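Local coordinates for MmeI (PDB 5HR4), which is a Type IIL restriction-modification enzyme that binds DNA and probably methylates adenine on its exocyclic amino group with S-adenosylmethionine as methyl donor, at residues 713-716 with 717-721; 722-725 with 726-730. One frame throughout, in Å; residues are numbered along the deposited sequence.

Contact 1: 713-716 with 717-721; sequences KVQE and FRLKS. With nucleotides of chain C.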
loop_
_atom_site.group_PDB
_atom_site.type_symbol
_atom_site.label_atom_id
_atom_site.label_comp_id
_atom_site.label_asym_id
_atom_site.label_seq_id
_atom_site.Cartn_x
_atom_site.Cartn_y
_atom_site.Cartn_z
ATOM N N LYS A 713 5.421 31.574 20.854
ATOM C CA LYS A 713 4.709 30.789 19.842
ATOM C C LYS A 713 5.188 29.342 19.829
ATOM O O LYS A 713 4.377 28.411 19.681
ATOM C CB LYS A 713 4.865 31.422 18.459
ATOM C CG LYS A 713 3.569 32.019 17.907
ATOM C CD LYS A 713 3.726 33.489 17.557
ATOM C CE LYS A 713 2.401 34.100 17.092
ATOM N NZ LYS A 713 2.395 34.447 15.626
ATOM N N VAL A 714 6.488 29.133 20.021
ATOM C CA VAL A 714 6.997 27.773 20.163
ATOM C C VAL A 714 6.292 27.076 21.313
ATOM O O VAL A 714 5.722 25.989 21.145
ATOM C CB VAL A 714 8.524 27.775 20.359
ATOM C CG1 VAL A 714 9.011 26.387 20.722
ATOM C CG2 VAL A 714 9.231 28.279 19.097
ATOM N N GLN A 715 6.266 27.722 22.484
ATOM C CA GLN A 715 5.708 27.106 23.690
ATOM C C GLN A 715 4.230 26.753 23.529
ATOM O O GLN A 715 3.789 25.681 23.961
ATOM C CB GLN A 715 5.905 28.038 24.886
ATOM C CG GLN A 715 5.230 27.526 26.155
ATOM C CD GLN A 715 5.761 28.168 27.404
ATOM O OE1 GLN A 715 5.270 29.218 27.827
ATOM N NE2 GLN A 715 6.775 27.545 28.008
ATOM N N GLU A 716 3.442 27.640 22.917
ATOM C CA GLU A 716 2.024 27.348 22.754
ATOM C C GLU A 716 1.818 26.182 21.816
ATOM O O GLU A 716 0.977 25.310 22.073
ATOM C CB GLU A 716 1.279 28.575 22.253
ATOM C CG GLU A 716 0.974 29.524 23.394
ATOM C CD GLU A 716 0.934 30.976 22.982
ATOM O OE1 GLU A 716 1.173 31.267 21.786
ATOM O OE2 GLU A 716 0.660 31.826 23.867
ATOM N N PHE A 717 2.577 26.146 20.718
ATOM C CA PHE A 717 2.472 25.024 19.797
ATOM C C PHE A 717 2.899 23.744 20.489
ATOM O O PHE A 717 2.218 22.710 20.384
ATOM C CB PHE A 717 3.314 25.279 18.537
ATOM C CG PHE A 717 3.545 24.047 17.690
ATOM C CD1 PHE A 717 2.643 23.691 16.687
ATOM C CD2 PHE A 717 4.659 23.237 17.902
ATOM C CE1 PHE A 717 2.851 22.528 15.894
ATOM C CE2 PHE A 717 4.876 22.086 17.122
ATOM C CZ PHE A 717 3.965 21.733 16.119
ATOM N N ARG A 718 4.013 23.798 21.231
ATOM C CA ARG A 718 4.507 22.571 21.845
ATOM C C ARG A 718 3.525 22.008 22.867
ATOM O O ARG A 718 3.423 20.785 23.004
ATOM C CB ARG A 718 5.883 22.802 22.460
ATOM C CG ARG A 718 6.992 22.038 21.736
ATOM C CD ARG A 718 8.156 22.912 21.314
ATOM N NE ARG A 718 9.304 22.748 22.194
ATOM C CZ ARG A 718 10.544 23.133 21.890
ATOM N NH1 ARG A 718 10.806 23.700 20.715
ATOM N NH2 ARG A 718 11.532 22.939 22.761
ATOM N N LEU A 719 2.761 22.865 23.570
ATOM C CA LEU A 719 1.810 22.336 24.555
ATOM C C LEU A 719 0.636 21.644 23.884
ATOM O O LEU A 719 0.149 20.625 24.383
ATOM C CB LEU A 719 1.292 23.429 25.485
ATOM C CG LEU A 719 2.231 24.042 26.518
ATOM C CD1 LEU A 719 1.578 25.321 26.977
ATOM C CD2 LEU A 719 2.503 23.088 27.678
ATOM N N LYS A 720 0.176 22.164 22.744
ATOM C CA LYS A 720 -0.880 21.485 21.997
ATOM C C LYS A 720 -0.469 20.098 21.493
ATOM O O LYS A 720 -1.323 19.386 20.947
ATOM C CB LYS A 720 -1.327 22.331 20.793
ATOM C CG LYS A 720 -1.787 23.754 21.093
ATOM C CD LYS A 720 -2.616 24.311 19.922
ATOM C CE LYS A 720 -2.235 25.760 19.559
ATOM N NZ LYS A 720 -1.172 25.859 18.483
ATOM N N SER A 721 0.797 19.698 21.634
ATOM C CA SER A 721 1.244 18.447 21.023
ATOM C C SER A 721 0.500 17.267 21.630
ATOM O O SER A 721 -0.173 17.390 22.650
ATOM C CB SER A 721 2.743 18.243 21.214
ATOM O OG SER A 721 3.161 17.055 20.562
ATOM P P DG C 10 4.906 16.310 17.586
ATOM O OP1 DG C 10 4.111 17.499 17.983
ATOM O OP2 DG C 10 6.112 16.032 18.397
ATOM O "O5'" DG C 10 4.034 14.967 17.529
ATOM C "C5'" DG C 10 3.297 14.636 16.335
ATOM C "C4'" DG C 10 3.144 13.122 16.151
ATOM O "O4'" DG C 10 4.320 12.587 15.498
ATOM C "C3'" DG C 10 2.983 12.300 17.428
ATOM O "O3'" DG C 10 2.251 11.151 17.127
ATOM C "C2'" DG C 10 4.424 11.944 17.766
ATOM C "C1'" DG C 10 4.989 11.691 16.377
ATOM N N9 DG C 10 6.423 11.922 16.269
ATOM C C8 DG C 10 7.129 12.984 16.763
ATOM N N7 DG C 10 8.408 12.930 16.497
ATOM C C5 DG C 10 8.556 11.750 15.780
ATOM C C6 DG C 10 9.718 11.164 15.212
ATOM O O6 DG C 10 10.893 11.594 15.254
ATOM N N1 DG C 10 9.418 9.951 14.551
ATOM C C2 DG C 10 8.153 9.400 14.461
ATOM N N2 DG C 10 8.050 8.248 13.815
ATOM N N3 DG C 10 7.066 9.946 14.984
ATOM C C4 DG C 10 7.341 11.116 15.631
#
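The last turns of helix 705-719, in the target recognition domain, bring V714 against R718 one turn further on; in the turn that follows, S721 holds the DNA backbone. The side chains of V714 and R718 leave the same flank of the helix and lie alongside each other. With V714 CG1 anti to the backbone N (chi1 171°), that methyl lies 3.6 Å from R718 CD and obliquely beside the guanidinium. A compact branched valine suits this buried flank, while the long arginine chain, bent at chi2 and chi3, carries its N-H groups to carbonyls that include those of T647 and K735. These oxygens take up its N-H groups, would ease the burial of its charge and tie the helix to its neighbours. Regular alpha-helical i to i+4 bonds hold the backbone from K713 to L719, R718 N to V714 O being the tightest at 2.8 Å, whereas K720 N to E716 O is weak at 3.3 Å, close to where the helix gives way to the turn. F717 leads its ring away from the preceding turn and packs on a DNA sugar. Beyond the helix, S721 OG donates to OP1 of DG10 of chain C at 2.8 Å, a short hydroxyl suited to a nearby phosphate.

Contact 2: 722-725 with 726-730; sequences SAKP and TRQSA. With nucleotides of chain C.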
loop_
_atom_site.group_PDB
_atom_site.type_symbol
_atom_site.label_atom_id
_atom_site.label_comp_id
_atom_site.label_asym_id
_atom_site.label_seq_id
_atom_site.Cartn_x
_atom_site.Cartn_y
_atom_site.Cartn_z
ATOM N N SER A 722 0.632 16.095 20.998
ATOM C CA SER A 722 0.109 14.882 21.616
ATOM C C SER A 722 1.189 13.964 22.172
ATOM O O SER A 722 0.856 13.040 22.921
ATOM C CB SER A 722 -0.775 14.096 20.644
ATOM O OG SER A 722 -0.066 13.764 19.459
ATOM N N ALA A 723 2.465 14.194 21.862
ATOM C CA ALA A 723 3.531 13.363 22.404
ATOM C C ALA A 723 4.032 13.974 23.707
ATOM O O ALA A 723 4.534 15.108 23.718
ATOM C CB ALA A 723 4.670 13.209 21.401
ATOM N N LYS A 724 3.896 13.228 24.801
ATOM C CA LYS A 724 4.294 13.756 26.104
ATOM C C LYS A 724 5.690 14.374 26.109
ATOM O O LYS A 724 5.859 15.432 26.742
ATOM C CB LYS A 724 4.182 12.662 27.183
ATOM C CG LYS A 724 4.406 13.189 28.600
ATOM C CD LYS A 724 3.904 12.227 29.660
ATOM C CE LYS A 724 4.925 11.146 29.967
ATOM N NZ LYS A 724 4.410 10.135 30.947
ATOM N N PRO A 725 6.709 13.807 25.455
ATOM C CA PRO A 725 8.014 14.487 25.450
ATOM C C PRO A 725 7.979 15.841 24.769
ATOM O O PRO A 725 8.772 16.729 25.128
ATOM C CB PRO A 725 8.915 13.500 24.701
ATOM C CG PRO A 725 8.294 12.167 24.956
ATOM C CD PRO A 725 6.815 12.430 24.936
ATOM N N THR A 726 7.084 16.032 23.794
ATOM C CA THR A 726 6.990 17.338 23.148
ATOM C C THR A 726 6.385 18.368 24.101
ATOM O O THR A 726 6.959 19.452 24.296
ATOM C CB THR A 726 6.192 17.234 21.847
ATOM O OG1 THR A 726 6.732 16.181 21.042
ATOM C CG2 THR A 726 6.303 18.518 21.061
ATOM N N ARG A 727 5.239 18.034 24.725
ATOM C CA ARG A 727 4.672 18.863 25.794
ATOM C C ARG A 727 5.727 19.218 26.841
ATOM O O ARG A 727 5.963 20.400 27.119
ATOM C CB ARG A 727 3.476 18.151 26.442
ATOM C CG ARG A 727 2.257 18.030 25.520
ATOM C CD ARG A 727 0.946 17.668 26.231
ATOM N NE ARG A 727 0.997 16.358 26.885
ATOM C CZ ARG A 727 0.800 15.186 26.276
ATOM N NH1 ARG A 727 0.536 15.136 24.971
ATOM N NH2 ARG A 727 0.882 14.054 26.966
ATOM N N GLN A 728 6.410 18.206 27.393
ATOM C CA GLN A 728 7.535 18.461 28.291
ATOM C C GLN A 728 8.481 19.517 27.737
ATOM O O GLN A 728 8.925 20.402 28.472
ATOM C CB GLN A 728 8.301 17.170 28.571
ATOM C CG GLN A 728 7.522 16.191 29.440
ATOM C CD GLN A 728 8.330 14.973 29.870
ATOM O OE1 GLN A 728 9.390 14.679 29.313
ATOM N NE2 GLN A 728 7.824 14.255 30.864
ATOM N N SER A 729 8.782 19.459 26.436
ATOM C CA SER A 729 9.742 20.382 25.830
ATOM C C SER A 729 9.225 21.815 25.756
ATOM O O SER A 729 10.011 22.730 25.471
ATOM C CB SER A 729 10.102 19.904 24.421
ATOM O OG SER A 729 9.204 20.453 23.473
ATOM N N ALA A 730 7.926 22.033 26.001
ATOM C CA ALA A 730 7.370 23.379 25.955
ATOM C C ALA A 730 7.960 24.287 27.025
ATOM O O ALA A 730 7.956 25.512 26.853
ATOM C CB ALA A 730 5.850 23.319 26.100
ATOM P P DA C 11 1.324 10.424 18.219
ATOM O OP1 DA C 11 0.170 9.935 17.420
ATOM O OP2 DA C 11 1.119 11.261 19.427
ATOM O "O5'" DA C 11 2.199 9.178 18.654
ATOM C "C5'" DA C 11 2.266 8.087 17.805
ATOM C "C4'" DA C 11 3.526 7.342 18.075
ATOM O "O4'" DA C 11 4.616 8.274 18.040
ATOM C "C3'" DA C 11 3.571 6.691 19.442
ATOM O "O3'" DA C 11 3.408 5.283 19.274
ATOM C "C2'" DA C 11 4.959 7.088 20.027
ATOM C "C1'" DA C 11 5.641 7.824 18.875
ATOM N N9 DA C 11 6.440 9.001 19.242
ATOM C C8 DA C 11 6.045 10.090 19.967
ATOM N N7 DA C 11 6.974 11.017 20.090
ATOM C C5 DA C 11 8.046 10.510 19.363
ATOM C C6 DA C 11 9.350 11.007 19.077
ATOM N N6 DA C 11 9.830 12.186 19.517
ATOM N N1 DA C 11 10.144 10.233 18.324
ATOM C C2 DA C 11 9.684 9.069 17.884
ATOM N N3 DA C 11 8.507 8.503 18.074
ATOM C C4 DA C 11 7.723 9.277 18.825
ATOM P P DG C 10 4.906 16.310 17.586
ATOM O OP1 DG C 10 4.111 17.499 17.983
ATOM O OP2 DG C 10 6.112 16.032 18.397
ATOM O "O5'" DG C 10 4.034 14.967 17.529
ATOM C "C5'" DG C 10 3.297 14.636 16.335
ATOM C "C4'" DG C 10 3.144 13.122 16.151
ATOM O "O4'" DG C 10 4.320 12.587 15.498
ATOM C "C3'" DG C 10 2.983 12.300 17.428
ATOM O "O3'" DG C 10 2.251 11.151 17.127
ATOM C "C2'" DG C 10 4.424 11.944 17.766
ATOM C "C1'" DG C 10 4.989 11.691 16.377
ATOM N N9 DG C 10 6.423 11.922 16.269
ATOM C C8 DG C 10 7.129 12.984 16.763
ATOM N N7 DG C 10 8.408 12.930 16.497
ATOM C C5 DG C 10 8.556 11.750 15.780
ATOM C C6 DG C 10 9.718 11.164 15.212
ATOM O O6 DG C 10 10.893 11.594 15.254
ATOM N N1 DG C 10 9.418 9.951 14.551
ATOM C C2 DG C 10 8.153 9.400 14.461
ATOM N N2 DG C 10 8.050 8.248 13.815
ATOM N N3 DG C 10 7.066 9.946 14.984
ATOM C C4 DG C 10 7.341 11.116 15.631
ATOM P P DT C 12 3.399 4.300 20.536
ATOM O OP1 DT C 12 2.881 2.991 20.088
ATOM O OP2 DT C 12 2.759 5.040 21.659
ATOM O "O5'" DT C 12 4.950 4.095 20.861
ATOM C "C5'" DT C 12 5.724 3.332 20.003
ATOM C "C4'" DT C 12 7.177 3.407 20.396
ATOM O "O4'" DT C 12 7.635 4.777 20.307
ATOM C "C3'" DT C 12 7.478 2.950 21.826
ATOM O "O3'" DT C 12 8.346 1.846 21.777
ATOM C "C2'" DT C 12 8.155 4.174 22.476
ATOM C "C1'" DT C 12 8.640 4.949 21.260
ATOM N N1 DT C 12 8.844 6.401 21.515
ATOM C C2 DT C 12 9.934 7.039 20.962
ATOM O O2 DT C 12 10.736 6.486 20.235
ATOM N N3 DT C 12 10.047 8.361 21.282
ATOM C C4 DT C 12 9.209 9.096 22.092
ATOM O O4 DT C 12 9.391 10.279 22.319
ATOM C C5 DT C 12 8.099 8.374 22.642
ATOM C C7 DT C 12 7.118 9.077 23.532
ATOM C C6 DT C 12 7.972 7.071 22.331
#
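R727 folds back along the start of helix 724-729 to meet K724 and S722. Its CB lies 3.6 Å from K724 O; CG stands beside the backbone N (chi1 -69°) and passes 4.1 Å from A723 O; the chain then bends at chi3, bringing CZ near K724 CA, which sits over the rim of one guanidinium face. NH2 packs on K724 CB, and S722 O meets NH1 at the edge, near the plane, in a weak bond of 2.9 Å; another weak one joins NH1 to S721 O. A long, many-donor side chain suits this turn, where several carbonyls precede the helix. A723 is the N-cap residue; its carbonyl accepts R727 N at 3.2 Å and, weakly, T726 N. Having no side-chain acceptor, alanine instead places its small CB 3.4 Å from N7 of DA11 of chain C. P725, whose missing N-H costs nothing in a first turn, sets CG 3.4 Å from O4 of DT12 of chain C. Two hydroxyls take phosphates: S722 OG donates to OP2 of DA11 and T726 OG1 to OP2 of DG10, both of chain C. From these segments carbon atoms approach the edges of DA11 and DT12, consistent with van der Waals contact there rather than hydrogen-bonded reading.

How the contacts relate
Contacts 1 and 2 follow each other in the chain and belong to consecutive helices, 705-719 and 724-729, joined by a short turn. Both are partly buried, mixing covered residues with exposed lysines, and neither is deep core. They are stitched together by Q715 NE2 to A730 O (2.6 Å) and R718 NH2 to S729 O (3.1 Å), both probable hydrogen bonds, while S721 OG bonds to A723 N. Contact 1 closes a helix and contact 2 opens one; the two grip the same DG10 phosphate of chain C, and contact 2 adds that of DA11 and two base edges. Their arginines differ likewise: R718 is buried between elements, R727 partly exposed over its own turn.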